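Local coordinates for protein diaminopimelate decarboxylase (Aquifex aeolicus, PDB 2P3E) that probably catalyses the pyridoxal-phosphate-dependent decarboxylation of meso-diaminopimelate to L-lysine, the last step of lysine biosynthesis by the diaminopimelate pathway, as a homodimer, at residues A218-V223 and K266-N271; S382-M387 and Y410-E415; D118-E123 and G143-K148; S40-K45 and L395-S400. All blocks are in the same frame, centred on the assembly; numbering follows the deposited sequence.

Contact 1. Residues A218-V223 and K266-N271; sequences AVEKVV and KDLLEN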
loop_
_atom_site.group_PDB
_atom_site.type_symbol
_atom_site.label_atom_id
_atom_site.label_comp_id
_atom_site.label_asym_id
_atom_site.label_seq_id
_atom_site.Cartn_x
_atom_site.Cartn_y
_atom_site.Cartn_z
ATOM N N ALA B 218 14.663 14.595 -25.489
ATOM C CA ALA B 218 14.953 14.813 -24.070
ATOM C C ALA B 218 16.440 14.979 -23.837
ATOM O O ALA B 218 16.880 15.981 -23.265
ATOM C CB ALA B 218 14.394 13.651 -23.220
ATOM N N VAL B 219 17.212 13.987 -24.279
ATOM C CA VAL B 219 18.666 14.011 -24.134
ATOM C C VAL B 219 19.301 15.151 -24.960
ATOM O O VAL B 219 20.293 15.739 -24.538
ATOM C CB VAL B 219 19.300 12.605 -24.449
ATOM C CG1 VAL B 219 20.819 12.648 -24.420
ATOM C CG2 VAL B 219 18.779 11.546 -23.447
ATOM N N GLU B 220 18.711 15.467 -26.109
ATOM C CA GLU B 220 19.167 16.607 -26.920
ATOM C C GLU B 220 19.116 17.895 -26.107
ATOM O O GLU B 220 20.079 18.653 -26.079
ATOM C CB GLU B 220 18.332 16.735 -28.192
ATOM C CG GLU B 220 18.758 17.852 -29.112
ATOM C CD GLU B 220 17.663 18.205 -30.101
ATOM O OE1 GLU B 220 16.581 18.663 -29.648
ATOM O OE2 GLU B 220 17.871 18.024 -31.323
ATOM N N LYS B 221 18.009 18.108 -25.406
ATOM C CA LYS B 221 17.866 19.280 -24.530
ATOM C C LYS B 221 18.931 19.314 -23.443
ATOM O O LYS B 221 19.482 20.371 -23.139
ATOM C CB LYS B 221 16.471 19.315 -23.882
ATOM C CG LYS B 221 15.290 19.313 -24.843
ATOM C CD LYS B 221 15.167 20.598 -25.621
ATOM C CE LYS B 221 13.878 20.599 -26.459
ATOM N NZ LYS B 221 13.785 21.889 -27.210
ATOM N N VAL B 222 19.201 18.158 -22.837
ATOM C CA VAL B 222 20.228 18.060 -21.805
ATOM C C VAL B 222 21.625 18.327 -22.366
ATOM O O VAL B 222 22.440 19.003 -21.718
ATOM C CB VAL B 222 20.176 16.700 -21.062
ATOM C CG1 VAL B 222 21.439 16.489 -20.229
ATOM C CG2 VAL B 222 18.938 16.654 -20.156
ATOM N N VAL B 223 21.886 17.807 -23.571
ATOM C CA VAL B 223 23.179 18.006 -24.246
ATOM C C VAL B 223 23.381 19.497 -24.547
ATOM O O VAL B 223 24.467 20.042 -24.326
ATOM C CB VAL B 223 23.295 17.160 -25.552
ATOM C CG1 VAL B 223 24.493 17.624 -26.427
ATOM C CG2 VAL B 223 23.442 15.688 -25.211
ATOM N N LYS B 266 23.716 7.322 -29.384
ATOM C CA LYS B 266 25.162 7.282 -29.633
ATOM C C LYS B 266 25.679 8.617 -30.180
ATOM O O LYS B 266 26.585 9.225 -29.606
ATOM C CB LYS B 266 25.536 6.155 -30.603
ATOM C CG LYS B 266 27.056 6.024 -30.798
ATOM C CD LYS B 266 27.424 5.320 -32.095
ATOM C CE LYS B 266 28.956 5.142 -32.188
ATOM N NZ LYS B 266 29.285 4.029 -33.112
ATOM N N ASP B 267 25.083 9.072 -31.276
ATOM C CA ASP B 267 25.603 10.254 -31.961
ATOM C C ASP B 267 25.426 11.508 -31.104
ATOM O O ASP B 267 26.322 12.344 -31.025
ATOM C CB ASP B 267 24.975 10.410 -33.343
ATOM C CG ASP B 267 25.447 9.339 -34.323
ATOM O OD1 ASP B 267 26.354 8.547 -34.005
ATOM O OD2 ASP B 267 24.884 9.267 -35.425
ATOM N N LEU B 268 24.278 11.602 -30.443
ATOM C CA LEU B 268 24.008 12.670 -29.502
ATOM C C LEU B 268 25.054 12.746 -28.380
ATOM O O LEU B 268 25.547 13.829 -28.072
ATOM C CB LEU B 268 22.598 12.490 -28.940
ATOM C CG LEU B 268 21.799 13.628 -28.327
ATOM C CD1 LEU B 268 21.855 14.921 -29.166
ATOM C CD2 LEU B 268 20.346 13.165 -28.149
ATOM N N LEU B 269 25.406 11.598 -27.795
ATOM C CA LEU B 269 26.349 11.549 -26.669
ATOM C C LEU B 269 27.812 11.694 -27.089
ATOM O O LEU B 269 28.687 11.952 -26.252
ATOM C CB LEU B 269 26.157 10.278 -25.827
ATOM C CG LEU B 269 24.782 10.093 -25.166
ATOM C CD1 LEU B 269 24.661 8.743 -24.476
ATOM C CD2 LEU B 269 24.444 11.251 -24.205
ATOM N N GLU B 270 28.091 11.536 -28.379
ATOM C CA GLU B 270 29.432 11.827 -28.874
ATOM C C GLU B 270 29.802 13.306 -28.668
ATOM O O GLU B 270 30.988 13.643 -28.621
ATOM C CB GLU B 270 29.599 11.373 -30.329
ATOM C CG GLU B 270 30.999 11.569 -30.913
ATOM C CD GLU B 270 32.165 11.079 -30.011
ATOM O OE1 GLU B 270 32.106 9.955 -29.460
ATOM O OE2 GLU B 270 33.160 11.833 -29.874
ATOM N N ASN B 271 28.799 14.168 -28.489
ATOM C CA ASN B 271 29.025 15.594 -28.248
ATOM C C ASN B 271 29.568 15.912 -26.855
ATOM O O ASN B 271 29.985 17.036 -26.601
ATOM C CB ASN B 271 27.727 16.379 -28.439
ATOM C CG ASN B 271 27.250 16.387 -29.887
ATOM O OD1 ASN B 271 27.925 16.915 -30.772
ATOM N ND2 ASN B 271 26.075 15.821 -30.123
#
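L268 pushes its forked end between V219, E220 and V223 of the facing helix, and this apolar wedge carries most of the contact. With CG anti to the backbone N (chi1 -158°), the branch point of the leucine is directed toward that helix. CD2 settles against V219, 3.8 Å from V219 CG1, and also comes within 3.5 Å of the backbone N of E220. CD1 lies instead over the CA and CB of E220, 3.9 Å from E220 CA, at the foot of a side chain whose carboxylate then leads away to a salt bridge with R216. L268 CG, at the branch, meets V223 CG2 at 4.1 Å. V219 CG1 serves a second leucine as well: L269 CD2 touches it at 3.9 Å, the two side chains crossing at about a right angle. V223 divides its work in the same way, turning CG2 to L268 and CG1 to N271 CB at 4.0 Å.

No hydrogen bond spans the two segments; the polar bonding stays within each. Where the helix of L268 runs out, N271 folds its amide back, and ND2 donates to L268 O at 2.9 Å, tilted out of the carbonyl plane. The backbone N of N271 reaches that oxygen from the same face, so two donors from one residue grip it.

The contact joins helix 214-231 to the C-terminal end of helix 258-269, on the outside of the barrel domain, whose strands 238-240 and 275-278 follow these helices in the chain.

Contact 2. Residues S382-M387 and Y410-E415; sequences SSHYNM and YDYIVE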
loop_
_atom_site.group_PDB
_atom_site.type_symbol
_atom_site.label_atom_id
_atom_site.label_comp_id
_atom_site.label_asym_id
_atom_site.label_seq_id
_atom_site.Cartn_x
_atom_site.Cartn_y
_atom_site.Cartn_z
ATOM N N SER B 382 3.821 -3.629 -1.089
ATOM C CA SER B 382 3.066 -4.562 -0.254
ATOM C C SER B 382 2.862 -4.032 1.180
ATOM O O SER B 382 3.793 -3.465 1.811
ATOM C CB SER B 382 3.779 -5.926 -0.244
ATOM O OG SER B 382 3.061 -6.888 0.497
ATOM N N SER B 383 1.634 -4.193 1.680
ATOM C CA SER B 383 1.250 -3.652 2.989
ATOM C C SER B 383 0.751 -4.779 3.900
ATOM O O SER B 383 0.849 -5.979 3.557
ATOM C CB SER B 383 0.160 -2.578 2.823
ATOM O OG SER B 383 -1.077 -3.199 2.469
ATOM N N HIS B 384 0.229 -4.380 5.065
ATOM C CA HIS B 384 -0.356 -5.295 6.037
ATOM C C HIS B 384 -1.857 -5.110 6.179
ATOM O O HIS B 384 -2.450 -5.541 7.167
ATOM C CB HIS B 384 0.310 -5.126 7.416
ATOM C CG HIS B 384 1.747 -5.537 7.423
ATOM N ND1 HIS B 384 2.753 -4.737 7.920
ATOM C CD2 HIS B 384 2.345 -6.659 6.959
ATOM C CE1 HIS B 384 3.911 -5.365 7.792
ATOM N NE2 HIS B 384 3.692 -6.523 7.192
ATOM N N TYR B 385 -2.473 -4.504 5.167
ATOM C CA TYR B 385 -3.903 -4.285 5.182
ATOM C C TYR B 385 -4.650 -5.583 5.510
ATOM O O TYR B 385 -4.297 -6.660 4.999
ATOM C CB TYR B 385 -4.334 -3.669 3.837
ATOM C CG TYR B 385 -5.740 -3.138 3.814
ATOM C CD1 TYR B 385 -6.303 -2.528 4.940
ATOM C CD2 TYR B 385 -6.516 -3.224 2.643
ATOM C CE1 TYR B 385 -7.619 -2.041 4.921
ATOM C CE2 TYR B 385 -7.814 -2.735 2.609
ATOM C CZ TYR B 385 -8.358 -2.147 3.750
ATOM O OH TYR B 385 -9.652 -1.669 3.693
ATOM N N ASN B 386 -5.650 -5.484 6.397
ATOM C CA ASN B 386 -6.402 -6.634 6.886
ATOM C C ASN B 386 -5.542 -7.564 7.762
ATOM O O ASN B 386 -5.857 -8.742 7.919
ATOM C CB ASN B 386 -7.047 -7.428 5.724
ATOM C CG ASN B 386 -8.193 -6.678 5.008
ATOM O OD1 ASN B 386 -8.838 -7.258 4.153
ATOM N ND2 ASN B 386 -8.456 -5.412 5.368
ATOM N N MET B 387 -4.459 -7.027 8.334
ATOM C CA MET B 387 -3.579 -7.810 9.214
ATOM C C MET B 387 -3.025 -9.041 8.485
ATOM O O MET B 387 -2.913 -10.122 9.067
ATOM C CB MET B 387 -4.311 -8.200 10.518
ATOM C CG MET B 387 -4.245 -7.155 11.613
ATOM S SD MET B 387 -2.554 -6.890 12.243
ATOM C CE MET B 387 -2.230 -8.500 12.978
ATOM N N TYR B 410 1.958 -12.707 12.334
ATOM C CA TYR B 410 1.158 -11.626 12.927
ATOM C C TYR B 410 1.944 -10.777 13.927
ATOM O O TYR B 410 1.767 -9.550 13.986
ATOM C CB TYR B 410 -0.093 -12.192 13.611
ATOM C CG TYR B 410 -0.935 -13.093 12.731
ATOM C CD1 TYR B 410 -1.151 -12.791 11.375
ATOM C CD2 TYR B 410 -1.552 -14.222 13.262
ATOM C CE1 TYR B 410 -1.927 -13.631 10.570
ATOM C CE2 TYR B 410 -2.337 -15.056 12.471
ATOM C CZ TYR B 410 -2.519 -14.745 11.125
ATOM O OH TYR B 410 -3.301 -15.565 10.346
ATOM N N ASP B 411 2.796 -11.442 14.717
ATOM C CA ASP B 411 3.585 -10.755 15.708
ATOM C C ASP B 411 4.417 -9.647 15.056
ATOM O O ASP B 411 4.550 -8.572 15.624
ATOM C CB ASP B 411 4.515 -11.723 16.446
ATOM C CG ASP B 411 3.790 -12.555 17.541
ATOM O OD1 ASP B 411 2.620 -12.255 17.887
ATOM O OD2 ASP B 411 4.438 -13.499 18.046
ATOM N N TYR B 412 4.985 -9.930 13.881
ATOM C CA TYR B 412 5.827 -8.945 13.159
ATOM C C TYR B 412 5.083 -7.650 12.818
ATOM O O TYR B 412 5.618 -6.541 12.984
ATOM C CB TYR B 412 6.382 -9.571 11.870
ATOM C CG TYR B 412 7.073 -8.565 10.943
ATOM C CD1 TYR B 412 8.411 -8.223 11.139
ATOM C CD2 TYR B 412 6.373 -7.968 9.890
ATOM C CE1 TYR B 412 9.069 -7.299 10.287
ATOM C CE2 TYR B 412 6.995 -7.036 9.034
ATOM C CZ TYR B 412 8.337 -6.713 9.228
ATOM O OH TYR B 412 8.956 -5.811 8.398
ATOM N N ILE B 413 3.854 -7.799 12.336
ATOM C CA ILE B 413 2.993 -6.653 11.986
ATOM C C ILE B 413 2.829 -5.689 13.176
ATOM O O ILE B 413 2.953 -4.471 13.015
ATOM C CB ILE B 413 1.603 -7.103 11.452
ATOM C CG1 ILE B 413 1.756 -8.034 10.232
ATOM C CG2 ILE B 413 0.720 -5.881 11.079
ATOM C CD1 ILE B 413 0.433 -8.700 9.789
ATOM N N VAL B 414 2.542 -6.237 14.358
ATOM C CA VAL B 414 2.235 -5.387 15.522
ATOM C C VAL B 414 3.382 -5.254 16.540
ATOM O O VAL B 414 3.193 -4.675 17.613
ATOM C CB VAL B 414 0.916 -5.838 16.229
ATOM C CG1 VAL B 414 -0.275 -5.692 15.258
ATOM C CG2 VAL B 414 1.023 -7.266 16.718
ATOM N N GLU B 415 4.562 -5.774 16.203
ATOM C CA GLU B 415 5.715 -5.747 17.123
ATOM C C GLU B 415 6.028 -4.355 17.710
ATOM O O GLU B 415 6.288 -4.248 18.911
ATOM C CB GLU B 415 6.955 -6.409 16.494
ATOM C CG GLU B 415 8.127 -6.657 17.498
ATOM C CD GLU B 415 9.042 -5.451 17.709
ATOM O OE1 GLU B 415 8.988 -4.499 16.899
ATOM O OE2 GLU B 415 9.832 -5.451 18.690
#
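I413 is the bump of this contact, its branches fitted into a hollow between the imidazole of H384 and the folded side chain of M387. CG1 sits over one face of the H384 ring, 3.8 Å from the centroid and 17° off the normal, a CH-pi contact displaced toward the rim near CD2. CG2 packs against H384 CB and lies 3.6 Å from M387 SD, while CD1 rests 3.7 Å from the carbonyl oxygen of M387. The hollow takes this shape because M387 doubles back, its chain bent at both chi2 and chi3, which brings SD and CE round to the helix. V414 CG1 touches the same sulfur, 4.0 Å from SD.

Helix 410-414 here packs on the loop that leads into strand 392-397, in the C-terminal part of the chain, beyond the barrel and following the hairpin of strands 392-397 and 400-405. Both pieces belong to the dimer interface, for every residue of the two segments is within reach of the second subunit. H384 ND1 is hydrogen-bonded to R390 of the second subunit, and Y412 OH bonds to the backbone oxygen of Y412 of that chain.

Toward CE1, the rim of the imidazole abuts Y412, whose CE2 stands 3.7 Å from H384 CE1. The rings meet rim to rim with planes 75° apart, neither lying over the other. H384 NE2 is hydrogen-bonded to E408 OE1, so both ring nitrogens have partners. Y410 meets M387 O with CE1, at 3.9 Å, and offers its CB to the methionine methyl.

Contact 3. Residues D118-E123 and G143-K148; sequences DAVDSE and GKLGKK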
loop_
_atom_site.group_PDB
_atom_site.type_symbol
_atom_site.label_atom_id
_atom_site.label_comp_id
_atom_site.label_asym_id
_atom_site.label_seq_id
_atom_site.Cartn_x
_atom_site.Cartn_y
_atom_site.Cartn_z
ATOM N N ASP B 118 22.800 12.590 6.582
ATOM C CA ASP B 118 23.390 11.270 6.387
ATOM C C ASP B 118 24.037 11.112 5.010
ATOM O O ASP B 118 25.129 10.545 4.890
ATOM C CB ASP B 118 22.336 10.184 6.609
ATOM C CG ASP B 118 21.962 10.024 8.079
ATOM O OD1 ASP B 118 22.571 10.683 8.957
ATOM O OD2 ASP B 118 21.047 9.229 8.358
ATOM N N ALA B 119 23.363 11.603 3.972
ATOM C CA ALA B 119 23.878 11.467 2.614
ATOM C C ALA B 119 25.104 12.364 2.386
ATOM O O ALA B 119 26.057 11.958 1.753
ATOM C CB ALA B 119 22.782 11.763 1.586
ATOM N N VAL B 120 25.060 13.588 2.893
ATOM C CA VAL B 120 26.212 14.504 2.771
ATOM C C VAL B 120 27.400 13.876 3.490
ATOM O O VAL B 120 28.481 13.751 2.924
ATOM C CB VAL B 120 25.886 15.922 3.305
ATOM C CG1 VAL B 120 27.151 16.775 3.439
ATOM C CG2 VAL B 120 24.892 16.607 2.379
ATOM N N ASP B 121 27.167 13.446 4.728
ATOM C CA ASP B 121 28.179 12.735 5.518
ATOM C C ASP B 121 28.740 11.489 4.831
ATOM O O ASP B 121 29.947 11.205 4.930
ATOM C CB ASP B 121 27.605 12.368 6.887
ATOM C CG ASP B 121 28.653 12.398 7.966
ATOM O OD1 ASP B 121 29.226 11.328 8.243
ATOM O OD2 ASP B 121 28.923 13.488 8.512
ATOM N N SER B 122 27.873 10.755 4.119
ATOM C CA SER B 122 28.288 9.574 3.395
ATOM C C SER B 122 29.096 9.918 2.139
ATOM O O SER B 122 29.642 9.023 1.514
ATOM C CB SER B 122 27.080 8.706 3.016
ATOM O OG SER B 122 26.416 8.231 4.184
ATOM N N GLU B 123 29.167 11.205 1.787
ATOM C CA GLU B 123 29.872 11.647 0.569
ATOM C C GLU B 123 29.361 10.931 -0.705
ATOM O O GLU B 123 30.137 10.373 -1.481
ATOM C CB GLU B 123 31.396 11.488 0.735
ATOM C CG GLU B 123 31.994 12.362 1.839
ATOM C CD GLU B 123 32.251 13.827 1.416
ATOM O OE1 GLU B 123 31.889 14.255 0.290
ATOM O OE2 GLU B 123 32.836 14.568 2.227
ATOM N N GLY B 143 27.865 22.900 4.935
ATOM C CA GLY B 143 28.625 23.821 5.784
ATOM C C GLY B 143 28.793 23.331 7.218
ATOM O O GLY B 143 29.908 23.307 7.741
ATOM N N LYS B 144 27.686 22.899 7.828
ATOM C CA LYS B 144 27.681 22.414 9.212
ATOM C C LYS B 144 28.553 21.174 9.416
ATOM O O LYS B 144 29.070 20.943 10.514
ATOM C CB LYS B 144 26.249 22.143 9.690
ATOM C CG LYS B 144 25.454 23.389 10.036
ATOM N N LEU B 145 28.720 20.380 8.361
ATOM C CA LEU B 145 29.519 19.160 8.431
ATOM C C LEU B 145 30.961 19.395 7.983
ATOM O O LEU B 145 31.788 18.478 8.005
ATOM C CB LEU B 145 28.861 18.039 7.599
ATOM C CG LEU B 145 27.704 17.202 8.165
ATOM C CD1 LEU B 145 26.553 18.051 8.706
ATOM C CD2 LEU B 145 27.167 16.226 7.112
ATOM N N GLY B 146 31.260 20.637 7.597
ATOM C CA GLY B 146 32.549 20.993 6.979
ATOM C C GLY B 146 32.822 20.156 5.746
ATOM O O GLY B 146 33.967 19.744 5.490
ATOM N N LYS B 147 31.767 19.880 4.984
ATOM C CA LYS B 147 31.892 19.050 3.790
ATOM C C LYS B 147 31.349 19.814 2.580
ATOM O O LYS B 147 30.808 20.912 2.716
ATOM C CB LYS B 147 31.140 17.723 3.962
ATOM C CG LYS B 147 31.827 16.702 4.869
ATOM C CD LYS B 147 31.342 15.291 4.558
ATOM C CE LYS B 147 31.524 14.328 5.714
ATOM N NZ LYS B 147 32.842 14.418 6.391
ATOM N N LYS B 148 31.527 19.227 1.401
ATOM C CA LYS B 148 30.865 19.710 0.196
ATOM C C LYS B 148 29.765 18.731 -0.218
ATOM O O LYS B 148 29.924 17.515 -0.069
ATOM C CB LYS B 148 31.869 19.840 -0.953
ATOM C CG LYS B 148 33.020 20.804 -0.706
ATOM C CD LYS B 148 32.558 22.230 -0.528
ATOM C CE LYS B 148 33.753 23.193 -0.471
ATOM N NZ LYS B 148 34.076 23.659 -1.848
HETATM O O HOH W 1 28.842 15.074 0.506
HETATM O O HOH W 2 33.263 17.063 1.063
#
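The backbone oxygens of V120 and K148 are linked through one water, which lies 2.8 Å from V120 O and 2.7 Å from K148 O. A second water makes a separate bridge: it accepts from K148 N and donates to E123 OE2, although the placement of that carboxylate oxygen is less certain. E123 OE1 forms a salt bridge with R150, just beyond the segment, and this second partner helps to hold the acid beside the chain of K147.

K147 lays its aliphatic part across the C-terminal end of helix 113-121. Its CB lies 4.1 Å from V120 CG1, and CE comes within 3.6 Å of D121 O. The final bend at chi4 (-45°) turns NZ, which stays 4.6 Å from D121 OD2, beyond salt-bridge range, so any attraction between these charges is probably long-range.

L145 supplies the apolar part. Its CD2 meets V120 CG1 at 3.7 Å, crossing it obliquely, and also lies beside a carboxylate oxygen, 3.5 Å from D121 OD2, where the leucine and aspartate side chains cross at about a right angle.

Both helices finish in a Schellman motif, with E123 and G146 taking up positive phi after the last turn. Helices 113-121 and 132-145 thus pack through their C-terminal ends, with strand 126-129 running between them in sequence, as neighbouring outer helices do in a TIM barrel.

Contact 4. Residues S40-K45 and L395-S400; sequences SSNFIK and LVENGS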
loop_
_atom_site.group_PDB
_atom_site.type_symbol
_atom_site.label_atom_id
_atom_site.label_comp_id
_atom_site.label_asym_id
_atom_site.label_seq_id
_atom_site.Cartn_x
_atom_site.Cartn_y
_atom_site.Cartn_z
ATOM N N SER B 40 14.333 -14.757 -10.394
ATOM C CA SER B 40 15.400 -15.395 -11.178
ATOM C C SER B 40 16.692 -14.608 -11.035
ATOM O O SER B 40 16.802 -13.467 -11.492
ATOM C CB SER B 40 14.997 -15.499 -12.658
ATOM O OG SER B 40 16.137 -15.730 -13.498
ATOM N N SER B 41 17.692 -15.245 -10.424
ATOM C CA SER B 41 18.996 -14.638 -10.254
ATOM C C SER B 41 19.640 -14.292 -11.603
ATOM O O SER B 41 20.142 -13.170 -11.794
ATOM C CB SER B 41 19.907 -15.579 -9.449
ATOM O OG SER B 41 21.151 -14.973 -9.187
ATOM N N ASN B 42 19.616 -15.246 -12.537
ATOM C CA ASN B 42 20.287 -15.046 -13.819
ATOM C C ASN B 42 19.589 -14.033 -14.706
ATOM O O ASN B 42 20.245 -13.368 -15.507
ATOM C CB ASN B 42 20.522 -16.369 -14.559
ATOM C CG ASN B 42 21.722 -17.112 -14.020
ATOM O OD1 ASN B 42 22.847 -16.611 -14.079
ATOM N ND2 ASN B 42 21.483 -18.293 -13.434
ATOM N N PHE B 43 18.265 -13.920 -14.576
ATOM C CA PHE B 43 17.551 -12.841 -15.274
ATOM C C PHE B 43 18.036 -11.466 -14.826
ATOM O O PHE B 43 18.325 -10.600 -15.671
ATOM C CB PHE B 43 16.027 -12.945 -15.111
ATOM C CG PHE B 43 15.250 -11.952 -15.955
ATOM C CD1 PHE B 43 14.852 -12.280 -17.252
ATOM C CD2 PHE B 43 14.935 -10.680 -15.462
ATOM C CE1 PHE B 43 14.143 -11.372 -18.035
ATOM C CE2 PHE B 43 14.204 -9.767 -16.235
ATOM C CZ PHE B 43 13.812 -10.122 -17.529
ATOM N N ILE B 44 18.104 -11.256 -13.509
ATOM C CA ILE B 44 18.559 -9.981 -12.942
ATOM C C ILE B 44 19.963 -9.629 -13.452
ATOM O O ILE B 44 20.193 -8.511 -13.945
ATOM C CB ILE B 44 18.526 -9.990 -11.394
ATOM C CG1 ILE B 44 17.081 -10.129 -10.876
ATOM C CG2 ILE B 44 19.133 -8.710 -10.833
ATOM C CD1 ILE B 44 16.979 -10.502 -9.400
ATOM N N LYS B 45 20.893 -10.583 -13.321
ATOM C CA LYS B 45 22.287 -10.396 -13.737
ATOM C C LYS B 45 22.380 -10.049 -15.221
ATOM O O LYS B 45 23.141 -9.157 -15.595
ATOM C CB LYS B 45 23.148 -11.646 -13.431
ATOM C CG LYS B 45 23.350 -11.969 -11.943
ATOM C CD LYS B 45 23.937 -13.387 -11.753
ATOM C CE LYS B 45 24.303 -13.672 -10.294
ATOM N NZ LYS B 45 25.125 -14.925 -10.197
ATOM N N LEU B 395 14.888 -16.777 -4.151
ATOM C CA LEU B 395 15.737 -16.474 -5.297
ATOM C C LEU B 395 16.278 -17.790 -5.876
ATOM O O LEU B 395 16.975 -18.556 -5.177
ATOM C CB LEU B 395 16.899 -15.583 -4.875
ATOM C CG LEU B 395 17.977 -15.209 -5.920
ATOM C CD1 LEU B 395 17.402 -14.270 -6.963
ATOM C CD2 LEU B 395 19.156 -14.576 -5.208
ATOM N N VAL B 396 15.934 -18.052 -7.131
ATOM C CA VAL B 396 16.325 -19.281 -7.804
ATOM C C VAL B 396 17.560 -19.016 -8.681
ATOM O O VAL B 396 17.683 -17.947 -9.282
ATOM C CB VAL B 396 15.170 -19.852 -8.641
ATOM C CG1 VAL B 396 15.587 -21.157 -9.285
ATOM C CG2 VAL B 396 13.954 -20.123 -7.763
ATOM N N GLU B 397 18.493 -19.969 -8.702
ATOM C CA GLU B 397 19.644 -19.882 -9.597
ATOM C C GLU B 397 20.056 -21.295 -10.011
ATOM O O GLU B 397 20.463 -22.097 -9.153
ATOM C CB GLU B 397 20.814 -19.183 -8.912
ATOM C CG GLU B 397 22.026 -18.952 -9.821
ATOM C CD GLU B 397 23.101 -18.114 -9.157
ATOM O OE1 GLU B 397 22.798 -17.013 -8.633
ATOM O OE2 GLU B 397 24.260 -18.535 -9.162
ATOM N N ASN B 398 19.916 -21.577 -11.306
ATOM C CA ASN B 398 20.372 -22.839 -11.915
ATOM C C ASN B 398 20.021 -24.075 -11.061
ATOM O O ASN B 398 20.909 -24.763 -10.550
ATOM C CB ASN B 398 21.880 -22.770 -12.186
ATOM C CG ASN B 398 22.368 -23.895 -13.091
ATOM O OD1 ASN B 398 21.588 -24.501 -13.832
ATOM N ND2 ASN B 398 23.669 -24.177 -13.030
ATOM N N GLY B 399 18.723 -24.303 -10.865
ATOM C CA GLY B 399 18.242 -25.473 -10.124
ATOM C C GLY B 399 18.255 -25.410 -8.601
ATOM O O GLY B 399 17.723 -26.310 -7.951
ATOM N N SER B 400 18.865 -24.385 -8.009
ATOM C CA SER B 400 18.873 -24.290 -6.553
ATOM C C SER B 400 18.185 -23.012 -6.068
ATOM O O SER B 400 17.840 -22.151 -6.880
ATOM C CB SER B 400 20.286 -24.412 -6.001
ATOM O OG SER B 400 21.047 -23.256 -6.279
HETATM O O HOH W 3 25.065 -15.459 -7.501
#
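S41 and E397 are joined by the shortest direct bond between the segments, S41 OG donating to E397 OE1 at 2.7 Å. The hydroxyl meets the anti side of that oxygen, 25° out of the carboxylate plane, and stands anti to its own backbone N (chi1 -176°). The same OE1 takes a weak bond from K45 NZ at 3.5 Å, a salt bridge reinforced by a water that accepts from NZ and donates to OE1. Beside this cluster, S41 N donates to V396 O at 2.9 Å. L395 CD1 closes in on S41 N at 3.6 Å, and N42 ND2 lies against E397 CG.

Further out, S40 pairs with V396 in a parallel beta bridge and then caps helix 41-54, its OG accepting from F43 N. E21 bonds to S40 OG and to the backbone N of N42 and N398, bracing both segments. A type I' turn from E397 to S400 carries the chain into strand 400-405.

With three donors around OE1, the carboxylate of E397 is probably kept ionised; the two S41 bonds join the helix start to the strand end, and the weak K45 salt bridge and the water add to them.

From the N terminus, the chain first passes 40-45, where strand 36-40 gives way to helix 41-54; its partner, 395-400, comes 350 residues later, so contact 4 closes a loop around nearly the whole protein. Nested within it, contact 3 closes a short loop between successive helices of the barrel domain, and contact 1 later closes another, the two in series with centres 32 Å apart. Contact 2 opens at 382-387 before contact 4 has closed and ends at 410-415 after it, so these two cross. Contacts 1 and 3 thus tie barrel helices together, contact 4 joins the start of helix 41-54 to strand 392-397 of the mixed sheet, in which strand 36-40 also lies, and contact 2 secures the C-terminal helix at the dimer interface.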